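Long-range contacts in inactive dihydroorotase-like domain (Chaetomium thermophilum, PDB 5NNL), which is a catalytically inactive relative of the dihydroorotases, with an alpha/beta core of the amidohydrolase kind flanked by a smaller beta region: residues G279-E285 against G308-T314; L247-V251 against I284-R288. All coordinates share one frame; numbering follows the deposited sequence.

Interaction 1. Residues G279-E285 against G308-T314; sequences GATVEIE and GVVQRVT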
ATOM      1  N   GLY A 279      20.926   1.706   7.078  1.00 45.87           N
ATOM      2  CA  GLY A 279      20.834   0.732   8.142  1.00 48.16           C
ATOM      3  C   GLY A 279      19.619  -0.165   8.102  1.00 41.37           C
ATOM      4  O   GLY A 279      19.510  -1.064   8.947  1.00 42.13           O
ATOM      5  N   ALA A 280      18.698   0.047   7.165  1.00 43.57           N
ATOM      6  CA  ALA A 280      17.522  -0.806   7.035  1.00 40.57           C
ATOM      7  C   ALA A 280      17.845  -1.903   6.029  1.00 35.60           C
ATOM      8  O   ALA A 280      18.020  -1.627   4.838  1.00 36.86           O
ATOM      9  CB  ALA A 280      16.302   0.006   6.606  1.00 38.76           C
ATOM     10  N   THR A 281      17.939  -3.143   6.508  1.00 32.19           N
ATOM     11  CA  THR A 281      18.264  -4.279   5.659  1.00 34.18           C
ATOM     12  C   THR A 281      17.334  -5.442   5.975  1.00 33.30           C
ATOM     13  O   THR A 281      16.806  -5.556   7.085  1.00 31.16           O
ATOM     14  CB  THR A 281      19.728  -4.723   5.837  1.00 35.03           C
ATOM     15  OG1 THR A 281      19.910  -5.293   7.139  1.00 32.96           O
ATOM     16  CG2 THR A 281      20.677  -3.541   5.664  1.00 37.07           C
ATOM     17  N   VAL A 282      17.142  -6.303   4.978  1.00 33.03           N
ATOM     18  CA  VAL A 282      16.310  -7.496   5.093  1.00 30.92           C
ATOM     19  C   VAL A 282      17.081  -8.679   4.525  1.00 32.92           C
ATOM     20  O   VAL A 282      17.504  -8.649   3.364  1.00 33.97           O
ATOM     21  CB  VAL A 282      14.968  -7.336   4.352  1.00 33.31           C
ATOM     22  CG1 VAL A 282      14.101  -8.579   4.530  1.00 30.87           C
ATOM     23  CG2 VAL A 282      14.236  -6.111   4.831  1.00 29.31           C
ATOM     24  N   GLU A 283      17.241  -9.724   5.331  1.00 32.12           N
ATOM     25  CA  GLU A 283      17.853 -10.972   4.898  1.00 31.37           C
ATOM     26  C   GLU A 283      16.778 -12.046   4.837  1.00 31.41           C
ATOM     27  O   GLU A 283      16.062 -12.267   5.821  1.00 32.92           O
ATOM     28  CB  GLU A 283      18.976 -11.404   5.842  1.00 34.01           C
ATOM     29  CG  GLU A 283      19.718 -12.657   5.383  1.00 38.75           C
ATOM     30  CD  GLU A 283      20.852 -13.048   6.317  1.00 42.97           C
ATOM     31  OE1 GLU A 283      20.737 -12.779   7.534  1.00 43.16           O
ATOM     32  OE2 GLU A 283      21.854 -13.617   5.831  1.00 46.34           O
ATOM     33  N   ILE A 284      16.677 -12.714   3.689  1.00 31.01           N
ATOM     34  CA  ILE A 284      15.578 -13.625   3.396  1.00 30.69           C
ATOM     35  C   ILE A 284      16.142 -14.977   2.991  1.00 30.48           C
ATOM     36  O   ILE A 284      17.003 -15.062   2.108  1.00 29.44           O
ATOM     37  CB  ILE A 284      14.670 -13.061   2.286  1.00 31.82           C
ATOM     38  CG1 ILE A 284      13.917 -11.838   2.810  1.00 30.35           C
ATOM     39  CG2 ILE A 284      13.677 -14.105   1.802  1.00 30.22           C
ATOM     40  CD1 ILE A 284      13.715 -10.789   1.785  1.00 32.53           C
ATOM     41  N   GLU A 285      15.653 -16.032   3.637  1.00 28.03           N
ATOM     42  CA  GLU A 285      15.909 -17.406   3.213  1.00 31.72           C
ATOM     43  C   GLU A 285      14.839 -17.736   2.178  1.00 30.57           C
ATOM     44  O   GLU A 285      13.721 -18.136   2.505  1.00 30.29           O
ATOM     45  CB  GLU A 285      15.896 -18.347   4.411  1.00 32.22           C
ATOM     46  CG  GLU A 285      17.077 -18.100   5.359  1.00 36.83           C
ATOM     47  CD  GLU A 285      16.833 -18.539   6.796  1.00 39.47           C
ATOM     48  OE1 GLU A 285      17.800 -18.991   7.445  1.00 46.63           O
ATOM     49  OE2 GLU A 285      15.690 -18.421   7.287  1.00 41.71           O
ATOM     50  N   GLY A 308      10.017 -18.395   1.688  1.00 33.76           N
ATOM     51  CA  GLY A 308      10.491 -17.053   1.952  1.00 32.78           C
ATOM     52  C   GLY A 308      10.352 -16.664   3.408  1.00 30.57           C
ATOM     53  O   GLY A 308       9.318 -16.132   3.824  1.00 33.58           O
ATOM     54  N   VAL A 309      11.392 -16.927   4.193  1.00 29.49           N
ATOM     55  CA  VAL A 309      11.419 -16.587   5.610  1.00 28.23           C
ATOM     56  C   VAL A 309      12.271 -15.340   5.789  1.00 32.23           C
ATOM     57  O   VAL A 309      13.373 -15.245   5.235  1.00 32.37           O
ATOM     58  CB  VAL A 309      11.954 -17.759   6.452  1.00 34.76           C
ATOM     59  CG1 VAL A 309      12.267 -17.319   7.883  1.00 36.59           C
ATOM     60  CG2 VAL A 309      10.936 -18.896   6.468  1.00 36.77           C
ATOM     61  N   VAL A 310      11.755 -14.381   6.553  1.00 30.52           N
ATOM     62  CA  VAL A 310      12.481 -13.154   6.875  1.00 29.45           C
ATOM     63  C   VAL A 310      13.469 -13.494   7.989  1.00 30.97           C
ATOM     64  O   VAL A 310      13.115 -13.518   9.168  1.00 29.57           O
ATOM     65  CB  VAL A 310      11.534 -12.023   7.282  1.00 31.13           C
ATOM     66  CG1 VAL A 310      12.319 -10.763   7.608  1.00 30.29           C
ATOM     67  CG2 VAL A 310      10.532 -11.756   6.175  1.00 31.47           C
ATOM     68  N   GLN A 311      14.724 -13.749   7.615  1.00 27.76           N
ATOM     69  CA  GLN A 311      15.703 -14.218   8.590  1.00 31.83           C
ATOM     70  C   GLN A 311      16.105 -13.104   9.548  1.00 28.61           C
ATOM     71  O   GLN A 311      16.232 -13.334  10.755  1.00 29.20           O
ATOM     72  CB  GLN A 311      16.928 -14.786   7.869  1.00 32.16           C
ATOM     73  CG  GLN A 311      18.109 -15.122   8.785  1.00 39.01           C
ATOM     74  CD  GLN A 311      19.276 -15.755   8.036  1.00 40.46           C
ATOM     75  OE1 GLN A 311      19.356 -15.686   6.808  1.00 37.33           O
ATOM     76  NE2 GLN A 311      20.184 -16.379   8.776  1.00 41.78           N
ATOM     77  N   ARG A 312      16.303 -11.894   9.036  1.00 29.64           N
ATOM     78  CA  ARG A 312      16.752 -10.796   9.878  1.00 32.93           C
ATOM     79  C   ARG A 312      16.378  -9.473   9.229  1.00 29.20           C
ATOM     80  O   ARG A 312      16.553  -9.295   8.022  1.00 31.05           O
ATOM     81  CB  ARG A 312      18.266 -10.857  10.104  1.00 32.87           C
ATOM     82  CG  ARG A 312      18.796  -9.763  11.027  1.00 36.39           C
ATOM     83  CD  ARG A 312      20.316  -9.676  11.025  1.00 42.06           C
ATOM     84  NE  ARG A 312      20.852  -9.532   9.673  1.00 46.02           N
ATOM     85  CZ  ARG A 312      21.978  -8.895   9.361  1.00 50.01           C
ATOM     86  NH1 ARG A 312      22.716  -8.309  10.299  1.00 53.01           N
ATOM     87  NH2 ARG A 312      22.364  -8.836   8.093  1.00 52.05           N
ATOM     88  N   VAL A 313      15.877  -8.549  10.045  1.00 29.19           N
ATOM     89  CA  VAL A 313      15.618  -7.176   9.632  1.00 28.45           C
ATOM     90  C   VAL A 313      16.362  -6.260  10.589  1.00 29.52           C
ATOM     91  O   VAL A 313      16.195  -6.365  11.810  1.00 28.39           O
ATOM     92  CB  VAL A 313      14.112  -6.848   9.625  1.00 30.68           C
ATOM     93  CG1 VAL A 313      13.870  -5.365   9.310  1.00 28.64           C
ATOM     94  CG2 VAL A 313      13.384  -7.734   8.625  1.00 31.20           C
ATOM     95  N   THR A 314      17.185  -5.375  10.039  1.00 29.08           N
ATOM     96  CA  THR A 314      17.827  -4.332  10.819  1.00 31.77           C
ATOM     97  C   THR A 314      17.119  -3.009  10.565  1.00 36.68           C
ATOM     98  O   THR A 314      16.589  -2.761   9.478  1.00 34.71           O
ATOM     99  CB  THR A 314      19.317  -4.208  10.481  1.00 37.07           C
ATOM    100  OG1 THR A 314      19.486  -3.836   9.107  1.00 36.06           O
ATOM    101  CG2 THR A 314      20.038  -5.529  10.741  1.00 34.84           C
TER
HETATM  102  O   HOH W   1      19.219  -7.792   7.818  1.00 36.02           O
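E283 meets two consecutive residues of the facing strand, and its carbonyl oxygen takes two N-H groups: E283 O accepts Q311 N at 2.7 Å and R312 N at 3.2 Å. Toward the same strand E283 also gives its N-H to R312 O at 2.8 Å, nearly straight at 171°. Further along, E285 trades two backbone bonds with V309, and T281 does the same with T314. The buried face carries V282, I284 and V313. V282 CG2 rests against V313 CG2, and V282 CG1 reaches V310 CG1, both at 4.2 Å; I4 and L6 of strand 3-11, together with L243 and L247, close in over I284.

The opposite face is the more polar one and partly exposed to solvent. With CG anti to the backbone N (chi1 -176°) and the chain extended, the E283 carboxylate stacks over one face of the Q311 amide, E283 CD to Q311 CD 3.6 Å, the planes 15° apart. E285 takes the other face, so the amide lies between two carboxylates. The loose part is at R312, which answers only distantly, E283 OE1 to R312 NE at 3.9 Å being a long salt bridge. Water enters here too, bridging T281 OG1 and R312 O. At the far end T314 OG1 donates to G279 O at 2.8 Å, from above the carbonyl plane, and so ties the turn before the strand to its neighbour.

Two residues facing one, with the register slipping by one place, make this a classic beta bulge in an antiparallel pair within the beta region beside the barrel.

Interaction 2. Residues L247-V251 against I284-R288; sequences LTAVV and IELDR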
ATOM      1  N   LEU A 247       7.578 -14.354  -3.151  1.00 29.72           N
ATOM      2  CA  LEU A 247       8.780 -15.173  -3.222  1.00 33.71           C
ATOM      3  C   LEU A 247       8.451 -16.609  -3.602  1.00 32.86           C
ATOM      4  O   LEU A 247       9.267 -17.281  -4.241  1.00 35.30           O
ATOM      5  CB  LEU A 247       9.522 -15.117  -1.890  1.00 31.33           C
ATOM      6  CG  LEU A 247       9.967 -13.714  -1.469  1.00 32.51           C
ATOM      7  CD1 LEU A 247      10.659 -13.764  -0.128  1.00 30.04           C
ATOM      8  CD2 LEU A 247      10.879 -13.080  -2.509  1.00 34.22           C
ATOM      9  N   THR A 248       7.270 -17.096  -3.223  1.00 32.98           N
ATOM     10  CA  THR A 248       6.826 -18.397  -3.707  1.00 33.97           C
ATOM     11  C   THR A 248       6.680 -18.387  -5.223  1.00 35.04           C
ATOM     12  O   THR A 248       7.018 -19.369  -5.894  1.00 35.01           O
ATOM     13  CB  THR A 248       5.507 -18.779  -3.030  1.00 36.72           C
ATOM     14  OG1 THR A 248       5.684 -18.775  -1.606  1.00 32.73           O
ATOM     15  CG2 THR A 248       5.040 -20.165  -3.476  1.00 39.40           C
ATOM     16  N   ALA A 249       6.197 -17.273  -5.784  1.00 32.39           N
ATOM     17  CA  ALA A 249       6.103 -17.148  -7.235  1.00 35.72           C
ATOM     18  C   ALA A 249       7.481 -17.027  -7.876  1.00 35.86           C
ATOM     19  O   ALA A 249       7.672 -17.462  -9.017  1.00 36.63           O
ATOM     20  CB  ALA A 249       5.240 -15.942  -7.604  1.00 34.85           C
ATOM     21  N   VAL A 250       8.445 -16.428  -7.169  1.00 33.69           N
ATOM     22  CA  VAL A 250       9.821 -16.382  -7.660  1.00 35.89           C
ATOM     23  C   VAL A 250      10.385 -17.793  -7.760  1.00 37.02           C
ATOM     24  O   VAL A 250      10.971 -18.180  -8.776  1.00 34.94           O
ATOM     25  CB  VAL A 250      10.693 -15.497  -6.746  1.00 36.19           C
ATOM     26  CG1 VAL A 250      12.182 -15.659  -7.081  1.00 33.03           C
ATOM     27  CG2 VAL A 250      10.288 -14.029  -6.857  1.00 32.23           C
ATOM     28  N   VAL A 251      10.228 -18.576  -6.692  1.00 38.24           N
ATOM     29  CA  VAL A 251      10.716 -19.950  -6.685  1.00 39.43           C
ATOM     30  C   VAL A 251      10.021 -20.765  -7.768  1.00 39.87           C
ATOM     31  O   VAL A 251      10.626 -21.654  -8.380  1.00 40.74           O
ATOM     32  CB  VAL A 251      10.523 -20.565  -5.285  1.00 40.07           C
ATOM     33  CG1 VAL A 251      10.799 -22.062  -5.289  1.00 40.72           C
ATOM     34  CG2 VAL A 251      11.431 -19.861  -4.282  1.00 41.13           C
ATOM     35  N   ILE A 284      16.677 -12.714   3.689  1.00 31.01           N
ATOM     36  CA  ILE A 284      15.578 -13.625   3.396  1.00 30.69           C
ATOM     37  C   ILE A 284      16.142 -14.977   2.991  1.00 30.48           C
ATOM     38  O   ILE A 284      17.003 -15.062   2.108  1.00 29.44           O
ATOM     39  CB  ILE A 284      14.670 -13.061   2.286  1.00 31.82           C
ATOM     40  CG1 ILE A 284      13.917 -11.838   2.810  1.00 30.35           C
ATOM     41  CG2 ILE A 284      13.677 -14.105   1.802  1.00 30.22           C
ATOM     42  CD1 ILE A 284      13.715 -10.789   1.785  1.00 32.53           C
ATOM     43  N   GLU A 285      15.653 -16.032   3.637  1.00 28.03           N
ATOM     44  CA  GLU A 285      15.909 -17.406   3.213  1.00 31.72           C
ATOM     45  C   GLU A 285      14.839 -17.736   2.178  1.00 30.57           C
ATOM     46  O   GLU A 285      13.721 -18.136   2.505  1.00 30.29           O
ATOM     47  CB  GLU A 285      15.896 -18.347   4.411  1.00 32.22           C
ATOM     48  CG  GLU A 285      17.077 -18.100   5.359  1.00 36.83           C
ATOM     49  CD  GLU A 285      16.833 -18.539   6.796  1.00 39.47           C
ATOM     50  OE1 GLU A 285      17.800 -18.991   7.445  1.00 46.63           O
ATOM     51  OE2 GLU A 285      15.690 -18.421   7.287  1.00 41.71           O
ATOM     52  N   LEU A 286      15.192 -17.541   0.906  1.00 33.16           N
ATOM     53  CA  LEU A 286      14.213 -17.598  -0.176  1.00 33.55           C
ATOM     54  C   LEU A 286      13.604 -18.986  -0.329  1.00 38.44           C
ATOM     55  O   LEU A 286      12.446 -19.112  -0.744  1.00 39.43           O
ATOM     56  CB  LEU A 286      14.882 -17.157  -1.476  1.00 33.63           C
ATOM     57  CG  LEU A 286      14.080 -17.269  -2.770  1.00 39.62           C
ATOM     58  CD1 LEU A 286      12.809 -16.446  -2.692  1.00 37.40           C
ATOM     59  CD2 LEU A 286      14.938 -16.829  -3.941  1.00 40.43           C
ATOM     60  N   ASP A 287      14.357 -20.035   0.004  1.00 37.70           N
ATOM     61  CA  ASP A 287      13.931 -21.409  -0.219  1.00 38.61           C
ATOM     62  C   ASP A 287      13.332 -22.072   1.011  1.00 38.98           C
ATOM     63  O   ASP A 287      12.831 -23.195   0.902  1.00 44.22           O
ATOM     64  CB  ASP A 287      15.113 -22.258  -0.701  1.00 40.36           C
ATOM     65  CG  ASP A 287      15.292 -22.213  -2.201  1.00 47.17           C
ATOM     66  OD1 ASP A 287      14.272 -22.194  -2.928  1.00 47.22           O
ATOM     67  OD2 ASP A 287      16.457 -22.205  -2.653  1.00 50.53           O
ATOM     68  N   ARG A 288      13.381 -21.427   2.169  1.00 37.29           N
ATOM     69  CA  ARG A 288      12.879 -22.057   3.380  1.00 38.28           C
ATOM     70  C   ARG A 288      11.356 -22.088   3.355  1.00 39.33           C
ATOM     71  O   ARG A 288      10.707 -21.051   3.180  1.00 37.87           O
ATOM     72  CB  ARG A 288      13.380 -21.315   4.614  1.00 37.65           C
ATOM     73  CG  ARG A 288      13.111 -22.069   5.900  1.00 43.11           C
ATOM     74  CD  ARG A 288      13.665 -21.354   7.111  1.00 44.42           C
ATOM     75  NE  ARG A 288      13.179 -21.965   8.346  1.00 51.18           N
ATOM     76  CZ  ARG A 288      13.279 -21.415   9.552  1.00 52.89           C
ATOM     77  NH1 ARG A 288      13.849 -20.227   9.705  1.00 50.50           N
ATOM     78  NH2 ARG A 288      12.803 -22.056  10.610  1.00 59.42           N
TER
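L247 reaches I284 and L286 with CD1, CD2 and CB. CG stands anti to the carbonyl carbon (chi1 -60°), which sends L247 CD1 to the CG2 branch of I284 at 3.6 Å. The CB of L247 meets L286 CD1, also at 3.6 Å, and L247 CD2 lies alongside that same methyl, so one branch of L286 sits against the flank of the other leucine. The next residue, T248, places the helix beside strand 305-315, its OG1 being hydrogen-bonded to K307 N of that strand as well as to P244 O.

V250 comes next to L286, its CG1 standing 4.3 Å from L286 CD2, a loose touch, while V257 and V260 of the following helix cover V250 as well. L286 lies in a type I beta turn from E285 to R288, where the chain of strand 281-291 bends round a corner, and helix 242-251 lies against that corner. A chi1 of 174° swings L286 CG to the far side of CB from its own nitrogen and carries both methyls to the helix, while the backbone of L286 pairs with R2.

V251, one helical turn beyond L247 and joined to it by the bond V251 N to L247 O, closes over the turn with a single methyl. V251 CG2 lies 4.0 Å from L286 CG, 3.8 Å from L286 O and 3.9 Å from D287 OD1. No hydrogen bond crosses here; the carboxylate of D287 spends its charge on R2, with OD2 in a salt bridge to R2 NE.

How the interactions relate
The two contacts follow one another along strand 281-291, their centres about 12 Å apart, and share I284 and E285. I284 stands opposite V310 as a non-hydrogen-bonded pair in interaction 1, with its backbone bonded to I4 on the other side, and turns its CG2 branch to the helix in interaction 2. E285 is the last residue paired with 308-314 and the first of the turn that L247-V251 covers. The two also touch directly: G308 N lies 3.1 Å from R288 O, probably a hydrogen bond, V309 CG2 packs on R288 CD at 3.7 Å, and G308 CA lies 3.9 Å from L247 CD1. The helix thus approaches both strands close to where the first turns its corner.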